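Local atomic coordinates of aldehyde dehydrogenase (Burkholderia cenocepacia, PDB entry 4O6R), a protein that probably oxidises aldehydes with NAD(P)+ as a member of the aldehyde dehydrogenase family, and is seen here with AMP in its nucleotide pocket. Residues A[49-54]-A[217-222]; A[55-60]-A[176-181]; A[188-193]-A[208-213]. All blocks are in the same frame, centred on the assembly; numbering follows the deposited sequence.

Overall arrangement
The three contacts lie on the same side of the chain's centre, in the nucleotide-binding Rossmann-type domain expected of an aldehyde dehydrogenase. Contacts 1 and 2 have centres about 9 Å apart and share helix 47-66, which packs first on helix 213-222 and then on strand 176-180. Contact 3 lies about 13 Å from contact 1 and 12 Å from contact 2, centre to centre. Along the chain, helix 47-66 comes first, then strand 176-180, helix 187-199, strand 206-208 and helix 213-222. Strands 176-180 and 206-208 pair in parallel. Each contact includes a residue that touches AMP: Gln-218, Lys-180 and Gly-213 all belong to this single pocket.

Contact 1: residues A[49-54]-A[217-222]; sequences DVDLAV and GQRLAE. With AMP (adenosine monophosphate), chain E.
A salt bridge holds the outer side of this helix pair. Arg-219 presents NE and NH2 side-on, and both nitrogens go to one oxygen of Asp-51. Arg-219 NE lies 2.9 Å from Asp-51 OD1 and uses its syn lone pair. Arg-219 NH2 lies 3.1 Å from Asp-51 OD1; this bond is more bent and arrives from above the carboxylate plane. OD1 lies close to the guanidinium plane, yet the two planes are 76° apart. With CG anti to the backbone N and a bend at chi2, Arg-219 lays CG on Val-50 and brings NE round to Asp-51.

Apolar packing lies beside it. Val-50 CG1 sits 3.8 Å from Arg-219 CG, and Leu-220 CD1 lies 4.2 Å from the same methyl. The helix axes approach to 9.6 Å and cross at -41°. Helix 213-222 follows strand 206-208 in a Rossmann-type strand-turn-helix unit, and helix 47-66 packs against its flank. Val-178 of strand 176-180 touches Val-54 and Leu-220.

Gln-218 OE1 accepts a bond from AMP N6 at 3.1 Å. Gln-218 NE2 donates almost straight to Glu-222 OE2 at 2.7 Å, which fixes the amide's rotation. Gly-217 C comes to 3.4 Å from AMP C2.

Contact 2: residues A[55-60]-A[176-181]; sequences DAATRA and TVVLKP. With AMP (adenosine monophosphate), chain E.
This is a buried helix-on-strand contact at the start of strand 176-180. The strand belongs to the parallel part of the Rossmann-type sheet, between strands 138-153 and 206-208. Helix 47-66 lies along the strand, on one face of that sheet. The short segments run nearly antiparallel, at 168°, with their axes 7.8 Å apart at closest approach.

Small side chains allow this close approach. Ala-57 points at the strand, and its CA lies 5.4 Å from the CA of Thr-176. The Ala-57 methyl meets Thr-176 at its hydroxyl and CB, and also reaches Val-178 CG2 at 4.1 Å. One turn later, Ala-60 packs more loosely against Thr-176 CG2. On the other face of the strand, Val-177 turns to helix 159-172.

One hydrogen bond joins the segments. Thr-176 OG1 donates to Ala-57 O at 2.9 Å. The hydroxyl stands in the crowded position between the backbone N and the carbonyl carbon (chi1 53°), while CG2 is anti to the carbonyl carbon. OG1 meets the helix carbonyl from above its plane, with a C=O...OG1 angle of 109°. The buried hydroxyl is thus tied to the helix backbone.

At the far end of the strand, Lys-180 serves the AMP site. Its chain bends at chi2, chi3 and chi4. NZ lies among Pro-181 O, Gly-211 O, Glu-183 and the ribose, more acceptors than its three N-H can each serve singly, so some must be shared. This cluster is consistent with a well-held ammonium. Lys-180 NZ donates to AMP O2' at 3.0 Å and, weakly, to AMP O3' at 3.2 Å.

Contact 3: residues A[188-193]-A[208-213]; sequences STLRIV and IVPGYG. With AMP (adenosine monophosphate), chain E.
Ile-208 has CG1 anti to the carbonyl carbon (chi1 -47°) and CG2 anti to the backbone N. This splits the two branches between different partners on helix 187-199. CG2 goes to Thr-189 and Leu-190, and CG1 goes to Val-193. Thr-189 also has its CG2 anti to the backbone N, so it offers a methyl to the contact. Leu-190 has CG anti to the carbonyl carbon. Its chi2 (-176°) sets CD1 anti to CA, and the other branch, CD2, is the one that turns to Ile-208 and Pro-210. Val-193 has CG1 in the crowded position between the backbone N and the carbonyl carbon (chi1 75°), which leaves its CB and CG1 equally close to Ile-208 CG1.

The packing is wholly apolar. Thr-189 CG2 meets Ile-208 CG2 at 3.6 Å, the closest approach between the segments, and the two side chains cross obliquely. Leu-190 CD2 also crosses obliquely and sits 3.8 Å from Ile-208 CG2. The same Leu-190 CD2 extends to Pro-210 CG at 4.2 Å. Val-193 meets Ile-208 tip to tip. Ile-208 therefore packs on one face of the helix, made by Thr-189, Leu-190 and, a turn later, Val-193.

Beyond Pro-210, the loop leads to the nucleotide. Gly-211 and Gly-213 fit the glycine-rich strand-turn-helix pattern of Rossmann-type folds. Gly-213 CA lies 3.4 Å from AMP N9, so the backbone itself packs directly against the base. Tyr-212 takes the N-cap position.

Helix 187-199 links the parallel strands 176-180 and 206-208, a beta-alpha-beta crossover. Leu-179 and Pro-181 also touch Thr-189 and Ile-208, helix 159-172 packs on Thr-189 and Ile-192, and strand 13-15 meets Val-193 and Pro-210.

Contact 1: residues A[49-54]-A[217-222]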
loop_
_atom_site.group_PDB
_atom_site.type_symbol
_atom_site.label_atom_id
_atom_site.label_comp_id
_atom_site.label_asym_id
_atom_site.label_seq_id
_atom_site.Cartn_x
_atom_site.Cartn_y
_atom_site.Cartn_z
ATOM N N ASP A 49 -31.479 -16.482 -21.454
ATOM C CA ASP A 49 -31.347 -16.635 -20.007
ATOM C C ASP A 49 -30.194 -15.805 -19.483
ATOM O O ASP A 49 -30.291 -15.177 -18.436
ATOM C CB ASP A 49 -31.107 -18.093 -19.645
ATOM C CG ASP A 49 -32.261 -18.992 -20.076
ATOM O OD1 ASP A 49 -33.378 -18.849 -19.510
ATOM O OD2 ASP A 49 -32.041 -19.816 -20.995
ATOM N N VAL A 50 -29.101 -15.793 -20.229
ATOM C CA VAL A 50 -28.017 -14.878 -19.911
ATOM C C VAL A 50 -28.520 -13.432 -19.878
ATOM O O VAL A 50 -28.174 -12.670 -18.970
ATOM C CB VAL A 50 -26.844 -15.019 -20.892
ATOM C CG1 VAL A 50 -25.820 -13.927 -20.653
ATOM C CG2 VAL A 50 -26.220 -16.390 -20.729
ATOM N N ASP A 51 -29.357 -13.061 -20.839
ATOM C CA ASP A 51 -29.956 -11.718 -20.816
ATOM C C ASP A 51 -30.755 -11.433 -19.539
ATOM O O ASP A 51 -30.593 -10.403 -18.929
ATOM C CB ASP A 51 -30.822 -11.471 -22.059
ATOM C CG ASP A 51 -29.998 -11.367 -23.340
ATOM O OD1 ASP A 51 -28.768 -11.266 -23.231
ATOM O OD2 ASP A 51 -30.571 -11.424 -24.459
ATOM N N LEU A 52 -31.584 -12.386 -19.123
ATOM C CA LEU A 52 -32.345 -12.248 -17.895
ATOM C C LEU A 52 -31.419 -12.108 -16.686
ATOM O O LEU A 52 -31.685 -11.315 -15.798
ATOM C CB LEU A 52 -33.294 -13.439 -17.702
ATOM C CG LEU A 52 -34.452 -13.506 -18.694
ATOM C CD1 LEU A 52 -35.202 -14.811 -18.522
ATOM C CD2 LEU A 52 -35.417 -12.344 -18.519
ATOM N N ALA A 53 -30.336 -12.880 -16.664
ATOM C CA ALA A 53 -29.384 -12.838 -15.566
ATOM C C ALA A 53 -28.647 -11.518 -15.496
ATOM O O ALA A 53 -28.479 -10.975 -14.418
ATOM C CB ALA A 53 -28.405 -13.996 -15.686
ATOM N N VAL A 54 -28.193 -11.015 -16.648
ATOM C CA VAL A 54 -27.519 -9.734 -16.683
ATOM C C VAL A 54 -28.503 -8.611 -16.318
ATOM O O VAL A 54 -28.158 -7.721 -15.563
ATOM C CB VAL A 54 -26.836 -9.467 -18.038
ATOM C CG1 VAL A 54 -26.279 -8.050 -18.107
ATOM C CG2 VAL A 54 -25.721 -10.479 -18.293
ATOM N N GLY A 217 -22.242 -19.233 -22.660
ATOM C CA GLY A 217 -20.902 -18.665 -22.471
ATOM C C GLY A 217 -20.607 -17.570 -23.476
ATOM O O GLY A 217 -20.113 -16.508 -23.116
ATOM N N GLN A 218 -20.914 -17.825 -24.738
ATOM C CA GLN A 218 -20.646 -16.859 -25.814
ATOM C C GLN A 218 -21.482 -15.585 -25.597
ATOM O O GLN A 218 -20.990 -14.476 -25.776
ATOM C CB GLN A 218 -20.960 -17.478 -27.175
ATOM C CG GLN A 218 -20.565 -16.653 -28.370
ATOM C CD GLN A 218 -19.065 -16.581 -28.560
ATOM O OE1 GLN A 218 -18.331 -17.536 -28.256
ATOM N NE2 GLN A 218 -18.590 -15.438 -29.067
ATOM N N ARG A 219 -22.733 -15.737 -25.185
ATOM C CA ARG A 219 -23.560 -14.562 -24.972
ATOM C C ARG A 219 -23.019 -13.732 -23.797
ATOM O O ARG A 219 -22.957 -12.503 -23.876
ATOM C CB ARG A 219 -25.028 -14.933 -24.734
ATOM C CG ARG A 219 -25.946 -13.749 -24.478
ATOM C CD ARG A 219 -25.849 -12.662 -25.547
ATOM N NE ARG A 219 -26.759 -11.566 -25.251
ATOM C CZ ARG A 219 -26.698 -10.357 -25.787
ATOM N NH1 ARG A 219 -25.774 -10.052 -26.684
ATOM N NH2 ARG A 219 -27.571 -9.432 -25.411
ATOM N N LEU A 220 -22.660 -14.412 -22.707
ATOM C CA LEU A 220 -22.088 -13.734 -21.530
ATOM C C LEU A 220 -20.847 -12.889 -21.923
ATOM O O LEU A 220 -20.737 -11.718 -21.555
ATOM C CB LEU A 220 -21.719 -14.765 -20.443
ATOM C CG LEU A 220 -21.308 -14.202 -19.072
ATOM C CD1 LEU A 220 -22.314 -13.174 -18.539
ATOM C CD2 LEU A 220 -21.172 -15.346 -18.068
ATOM N N ALA A 221 -19.927 -13.486 -22.674
ATOM C CA ALA A 221 -18.709 -12.786 -23.122
ATOM C C ALA A 221 -19.023 -11.606 -24.040
ATOM O O ALA A 221 -18.314 -10.604 -23.998
ATOM C CB ALA A 221 -17.753 -13.754 -23.802
ATOM N N GLU A 222 -20.064 -11.728 -24.877
ATOM C CA GLU A 222 -20.455 -10.655 -25.809
ATOM C C GLU A 222 -21.357 -9.602 -25.208
ATOM O O GLU A 222 -21.572 -8.575 -25.814
ATOM C CB GLU A 222 -21.190 -11.225 -27.018
ATOM C CG GLU A 222 -20.309 -12.062 -27.907
ATOM C CD GLU A 222 -21.052 -12.827 -28.996
ATOM O OE1 GLU A 222 -22.304 -12.801 -29.044
ATOM O OE2 GLU A 222 -20.352 -13.513 -29.767
HETATM P P AMP E . -12.958 -24.832 -22.406
HETATM O O1P AMP E . -11.700 -24.081 -22.136
HETATM O O2P AMP E . -13.541 -24.511 -23.799
HETATM O O3P AMP E . -12.854 -26.322 -22.032
HETATM O "O5'" AMP E . -14.130 -24.307 -21.367
HETATM C "C5'" AMP E . -14.057 -23.873 -19.982
HETATM C "C4'" AMP E . -15.395 -23.141 -19.665
HETATM O "O4'" AMP E . -15.689 -22.240 -20.752
HETATM C "C3'" AMP E . -16.662 -23.998 -19.529
HETATM O "O3'" AMP E . -17.597 -23.553 -18.495
HETATM C "C2'" AMP E . -17.259 -23.928 -20.945
HETATM O "O2'" AMP E . -18.662 -24.253 -21.075
HETATM C "C1'" AMP E . -16.939 -22.503 -21.387
HETATM N N9 AMP E . -16.885 -22.270 -22.872
HETATM C C8 AMP E . -16.677 -23.186 -23.865
HETATM N N7 AMP E . -16.734 -22.590 -25.101
HETATM C C5 AMP E . -16.970 -21.260 -24.925
HETATM C C6 AMP E . -17.131 -20.040 -25.772
HETATM N N6 AMP E . -17.060 -20.091 -27.109
HETATM N N1 AMP E . -17.353 -18.842 -25.200
HETATM C C2 AMP E . -17.435 -18.751 -23.864
HETATM N N3 AMP E . -17.314 -19.809 -23.031
HETATM C C4 AMP E . -17.079 -21.066 -23.463
#

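Contact 2: residues A[55-60]-A[176-181]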
loop_
_atom_site.group_PDB
_atom_site.type_symbol
_atom_site.label_atom_id
_atom_site.label_comp_id
_atom_site.label_asym_id
_atom_site.label_seq_id
_atom_site.Cartn_x
_atom_site.Cartn_y
_atom_site.Cartn_z
ATOM N N ASP A 55 -29.726 -8.669 -16.812
ATOM C CA ASP A 55 -30.757 -7.701 -16.378
ATOM C C ASP A 55 -30.923 -7.671 -14.848
ATOM O O ASP A 55 -30.964 -6.610 -14.228
ATOM C CB ASP A 55 -32.103 -8.017 -17.043
ATOM C CG ASP A 55 -32.121 -7.664 -18.527
ATOM O OD1 ASP A 55 -31.111 -7.136 -19.037
ATOM O OD2 ASP A 55 -33.168 -7.908 -19.174
ATOM N N ALA A 56 -31.026 -8.843 -14.244
ATOM C CA ALA A 56 -31.173 -8.937 -12.781
ATOM C C ALA A 56 -29.970 -8.345 -12.043
ATOM O O ALA A 56 -30.128 -7.584 -11.094
ATOM C CB ALA A 56 -31.384 -10.386 -12.375
ATOM N N ALA A 57 -28.767 -8.707 -12.493
ATOM C CA ALA A 57 -27.550 -8.163 -11.921
ATOM C C ALA A 57 -27.443 -6.652 -12.104
ATOM O O ALA A 57 -26.950 -5.964 -11.209
ATOM C CB ALA A 57 -26.331 -8.862 -12.493
ATOM N N THR A 58 -27.906 -6.132 -13.247
ATOM C CA THR A 58 -27.891 -4.709 -13.487
ATOM C C THR A 58 -28.818 -3.972 -12.513
ATOM O O THR A 58 -28.443 -2.967 -11.897
ATOM C CB THR A 58 -28.301 -4.419 -14.936
ATOM O OG1 THR A 58 -27.365 -5.058 -15.812
ATOM C CG2 THR A 58 -28.321 -2.926 -15.217
ATOM N N ARG A 59 -30.046 -4.476 -12.375
ATOM C CA ARG A 59 -30.995 -3.895 -11.408
ATOM C C ARG A 59 -30.450 -3.898 -9.969
ATOM O O ARG A 59 -30.693 -2.974 -9.205
ATOM C CB ARG A 59 -32.329 -4.657 -11.452
ATOM C CG ARG A 59 -33.087 -4.442 -12.758
ATOM C CD ARG A 59 -34.525 -4.924 -12.662
ATOM N NE ARG A 59 -34.612 -6.361 -12.379
ATOM C CZ ARG A 59 -34.650 -7.327 -13.289
ATOM N NH1 ARG A 59 -34.617 -7.053 -14.591
ATOM N NH2 ARG A 59 -34.749 -8.590 -12.905
ATOM N N ALA A 60 -29.753 -4.973 -9.607
ATOM C CA ALA A 60 -29.259 -5.160 -8.229
ATOM C C ALA A 60 -28.001 -4.350 -7.913
ATOM O O ALA A 60 -27.731 -4.059 -6.749
ATOM C CB ALA A 60 -29.009 -6.623 -7.971
ATOM N N THR A 176 -21.892 -7.070 -9.142
ATOM C CA THR A 176 -22.873 -8.153 -9.170
ATOM C C THR A 176 -22.386 -9.133 -10.217
ATOM O O THR A 176 -21.518 -8.805 -11.044
ATOM C CB THR A 176 -24.291 -7.662 -9.471
ATOM O OG1 THR A 176 -24.275 -6.875 -10.668
ATOM C CG2 THR A 176 -24.808 -6.869 -8.312
ATOM N N VAL A 177 -22.927 -10.340 -10.166
ATOM C CA VAL A 177 -22.294 -11.485 -10.806
ATOM C C VAL A 177 -23.244 -12.325 -11.636
ATOM O O VAL A 177 -24.333 -12.633 -11.201
ATOM C CB VAL A 177 -21.590 -12.400 -9.768
ATOM C CG1 VAL A 177 -21.190 -13.744 -10.369
ATOM C CG2 VAL A 177 -20.371 -11.682 -9.223
ATOM N N VAL A 178 -22.807 -12.666 -12.843
ATOM C CA VAL A 178 -23.442 -13.709 -13.634
ATOM C C VAL A 178 -22.346 -14.742 -13.875
ATOM O O VAL A 178 -21.340 -14.442 -14.525
ATOM C CB VAL A 178 -23.977 -13.184 -14.967
ATOM C CG1 VAL A 178 -24.593 -14.309 -15.762
ATOM C CG2 VAL A 178 -24.992 -12.054 -14.704
ATOM N N LEU A 179 -22.550 -15.928 -13.313
ATOM C CA LEU A 179 -21.572 -16.967 -13.371
ATOM C C LEU A 179 -22.102 -18.144 -14.216
ATOM O O LEU A 179 -23.200 -18.657 -13.979
ATOM C CB LEU A 179 -21.148 -17.398 -11.968
ATOM C CG LEU A 179 -19.951 -18.373 -11.878
ATOM C CD1 LEU A 179 -19.081 -18.102 -10.650
ATOM C CD2 LEU A 179 -20.426 -19.787 -11.810
ATOM N N LYS A 180 -21.297 -18.571 -15.174
ATOM C CA LYS A 180 -21.597 -19.751 -15.992
ATOM C C LYS A 180 -20.669 -20.901 -15.594
ATOM O O LYS A 180 -19.519 -20.973 -16.058
ATOM C CB LYS A 180 -21.479 -19.473 -17.503
ATOM C CG LYS A 180 -22.065 -20.667 -18.321
ATOM C CD LYS A 180 -21.321 -21.046 -19.585
ATOM C CE LYS A 180 -20.247 -22.087 -19.408
ATOM N NZ LYS A 180 -20.714 -23.459 -19.092
ATOM N N PRO A 181 -21.146 -21.795 -14.714
ATOM C CA PRO A 181 -20.288 -22.919 -14.326
ATOM C C PRO A 181 -20.308 -23.964 -15.419
ATOM O O PRO A 181 -21.149 -23.891 -16.346
ATOM C CB PRO A 181 -20.962 -23.441 -13.054
ATOM C CG PRO A 181 -22.414 -23.209 -13.313
ATOM C CD PRO A 181 -22.484 -21.904 -14.095
HETATM P P AMP E . -12.958 -24.832 -22.406
HETATM O O1P AMP E . -11.700 -24.081 -22.136
HETATM O O2P AMP E . -13.541 -24.511 -23.799
HETATM O O3P AMP E . -12.854 -26.322 -22.032
HETATM O "O5'" AMP E . -14.130 -24.307 -21.367
HETATM C "C5'" AMP E . -14.057 -23.873 -19.982
HETATM C "C4'" AMP E . -15.395 -23.141 -19.665
HETATM O "O4'" AMP E . -15.689 -22.240 -20.752
HETATM C "C3'" AMP E . -16.662 -23.998 -19.529
HETATM O "O3'" AMP E . -17.597 -23.553 -18.495
HETATM C "C2'" AMP E . -17.259 -23.928 -20.945
HETATM O "O2'" AMP E . -18.662 -24.253 -21.075
HETATM C "C1'" AMP E . -16.939 -22.503 -21.387
HETATM N N9 AMP E . -16.885 -22.270 -22.872
HETATM C C8 AMP E . -16.677 -23.186 -23.865
HETATM N N7 AMP E . -16.734 -22.590 -25.101
HETATM C C5 AMP E . -16.970 -21.260 -24.925
HETATM C C6 AMP E . -17.131 -20.040 -25.772
HETATM N N6 AMP E . -17.060 -20.091 -27.109
HETATM N N1 AMP E . -17.353 -18.842 -25.200
HETATM C C2 AMP E . -17.435 -18.751 -23.864
HETATM N N3 AMP E . -17.314 -19.809 -23.031
HETATM C C4 AMP E . -17.079 -21.066 -23.463
#

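Contact 3: residues A[188-193]-A[208-213]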
loop_
_atom_site.group_PDB
_atom_site.type_symbol
_atom_site.label_atom_id
_atom_site.label_comp_id
_atom_site.label_asym_id
_atom_site.label_seq_id
_atom_site.Cartn_x
_atom_site.Cartn_y
_atom_site.Cartn_z
ATOM N N SER A 188 -22.711 -28.434 -7.468
ATOM C CA SER A 188 -22.270 -27.786 -6.233
ATOM C C SER A 188 -22.443 -26.258 -6.307
ATOM O O SER A 188 -22.760 -25.620 -5.304
ATOM C CB SER A 188 -20.837 -28.230 -5.896
ATOM O OG SER A 188 -19.923 -27.711 -6.846
ATOM N N THR A 189 -22.321 -25.680 -7.503
ATOM C CA THR A 189 -22.512 -24.263 -7.707
ATOM C C THR A 189 -23.949 -23.824 -7.431
ATOM O O THR A 189 -24.201 -22.772 -6.847
ATOM C CB THR A 189 -22.120 -23.884 -9.150
ATOM O OG1 THR A 189 -20.756 -24.231 -9.355
ATOM C CG2 THR A 189 -22.285 -22.391 -9.375
ATOM N N LEU A 190 -24.890 -24.651 -7.856
ATOM C CA LEU A 190 -26.290 -24.416 -7.574
ATOM C C LEU A 190 -26.571 -24.507 -6.052
ATOM O O LEU A 190 -27.390 -23.769 -5.532
ATOM C CB LEU A 190 -27.144 -25.397 -8.383
ATOM C CG LEU A 190 -27.026 -25.235 -9.897
ATOM C CD1 LEU A 190 -27.983 -26.177 -10.600
ATOM C CD2 LEU A 190 -27.371 -23.814 -10.313
ATOM N N ARG A 191 -25.899 -25.408 -5.337
ATOM C CA ARG A 191 -26.023 -25.445 -3.878
ATOM C C ARG A 191 -25.401 -24.217 -3.209
ATOM O O ARG A 191 -25.962 -23.678 -2.262
ATOM C CB ARG A 191 -25.412 -26.734 -3.306
ATOM C CG ARG A 191 -25.526 -26.919 -1.790
ATOM C CD ARG A 191 -26.960 -26.838 -1.280
ATOM N NE ARG A 191 -27.022 -27.038 0.181
ATOM C CZ ARG A 191 -27.823 -26.398 1.027
ATOM N NH1 ARG A 191 -28.705 -25.489 0.596
ATOM N NH2 ARG A 191 -27.751 -26.677 2.329
ATOM N N ILE A 192 -24.248 -23.765 -3.718
ATOM C CA ILE A 192 -23.626 -22.552 -3.204
ATOM C C ILE A 192 -24.584 -21.364 -3.316
ATOM O O ILE A 192 -24.742 -20.614 -2.359
ATOM C CB ILE A 192 -22.296 -22.255 -3.924
ATOM C CG1 ILE A 192 -21.235 -23.243 -3.478
ATOM C CG2 ILE A 192 -21.810 -20.819 -3.699
ATOM C CD1 ILE A 192 -20.885 -23.145 -1.994
ATOM N N VAL A 193 -25.208 -21.163 -4.472
ATOM C CA VAL A 193 -26.047 -19.977 -4.618
ATOM C C VAL A 193 -27.289 -20.094 -3.768
ATOM O O VAL A 193 -27.824 -19.070 -3.319
ATOM C CB VAL A 193 -26.348 -19.611 -6.088
ATOM C CG1 VAL A 193 -27.370 -20.558 -6.686
ATOM C CG2 VAL A 193 -26.831 -18.175 -6.184
ATOM N N ILE A 208 -26.659 -17.667 -11.498
ATOM C CA ILE A 208 -25.979 -18.849 -12.036
ATOM C C ILE A 208 -26.699 -19.379 -13.273
ATOM O O ILE A 208 -27.898 -19.693 -13.218
ATOM C CB ILE A 208 -25.894 -19.981 -10.994
ATOM C CG1 ILE A 208 -25.420 -19.436 -9.648
ATOM C CG2 ILE A 208 -24.973 -21.093 -11.473
ATOM C CD1 ILE A 208 -24.014 -18.884 -9.651
ATOM N N VAL A 209 -25.958 -19.513 -14.373
ATOM C CA VAL A 209 -26.551 -19.910 -15.656
ATOM C C VAL A 209 -25.747 -21.033 -16.335
ATOM O O VAL A 209 -25.067 -20.815 -17.321
ATOM C CB VAL A 209 -26.739 -18.698 -16.564
ATOM C CG1 VAL A 209 -27.857 -17.820 -16.014
ATOM C CG2 VAL A 209 -25.468 -17.895 -16.672
ATOM N N PRO A 210 -25.806 -22.255 -15.771
ATOM C CA PRO A 210 -25.168 -23.382 -16.424
ATOM C C PRO A 210 -25.785 -23.582 -17.818
ATOM O O PRO A 210 -27.006 -23.462 -17.987
ATOM C CB PRO A 210 -25.534 -24.580 -15.544
ATOM C CG PRO A 210 -26.130 -24.029 -14.293
ATOM C CD PRO A 210 -26.705 -22.686 -14.690
ATOM N N GLY A 211 -24.943 -23.903 -18.778
ATOM C CA GLY A 211 -25.355 -24.090 -20.161
ATOM C C GLY A 211 -24.101 -24.308 -20.974
ATOM O O GLY A 211 -22.994 -24.259 -20.429
ATOM N N TYR A 212 -24.265 -24.570 -22.263
ATOM C CA TYR A 212 -23.127 -24.793 -23.115
ATOM C C TYR A 212 -22.294 -23.530 -23.305
ATOM O O TYR A 212 -22.779 -22.395 -23.240
ATOM C CB TYR A 212 -23.553 -25.310 -24.483
ATOM C CG TYR A 212 -24.207 -26.670 -24.452
ATOM C CD1 TYR A 212 -23.562 -27.785 -23.876
ATOM C CD2 TYR A 212 -25.468 -26.854 -25.006
ATOM C CE1 TYR A 212 -24.172 -29.033 -23.863
ATOM C CE2 TYR A 212 -26.065 -28.100 -24.996
ATOM C CZ TYR A 212 -25.418 -29.173 -24.430
ATOM O OH TYR A 212 -26.074 -30.378 -24.439
ATOM N N GLY A 213 -21.023 -23.751 -23.589
ATOM C CA GLY A 213 -20.110 -22.663 -23.887
ATOM C C GLY A 213 -20.561 -21.839 -25.066
ATOM O O GLY A 213 -20.514 -20.600 -25.033
HETATM P P AMP E . -12.958 -24.832 -22.406
HETATM O O1P AMP E . -11.700 -24.081 -22.136
HETATM O O2P AMP E . -13.541 -24.511 -23.799
HETATM O O3P AMP E . -12.854 -26.322 -22.032
HETATM O "O5'" AMP E . -14.130 -24.307 -21.367
HETATM C "C5'" AMP E . -14.057 -23.873 -19.982
HETATM C "C4'" AMP E . -15.395 -23.141 -19.665
HETATM O "O4'" AMP E . -15.689 -22.240 -20.752
HETATM C "C3'" AMP E . -16.662 -23.998 -19.529
HETATM O "O3'" AMP E . -17.597 -23.553 -18.495
HETATM C "C2'" AMP E . -17.259 -23.928 -20.945
HETATM O "O2'" AMP E . -18.662 -24.253 -21.075
HETATM C "C1'" AMP E . -16.939 -22.503 -21.387
HETATM N N9 AMP E . -16.885 -22.270 -22.872
HETATM C C8 AMP E . -16.677 -23.186 -23.865
HETATM N N7 AMP E . -16.734 -22.590 -25.101
HETATM C C5 AMP E . -16.970 -21.260 -24.925
HETATM C C6 AMP E . -17.131 -20.040 -25.772
HETATM N N6 AMP E . -17.060 -20.091 -27.109
HETATM N N1 AMP E . -17.353 -18.842 -25.200
HETATM C C2 AMP E . -17.435 -18.751 -23.864
HETATM N N3 AMP E . -17.314 -19.809 -23.031
HETATM C C4 AMP E . -17.079 -21.066 -23.463
#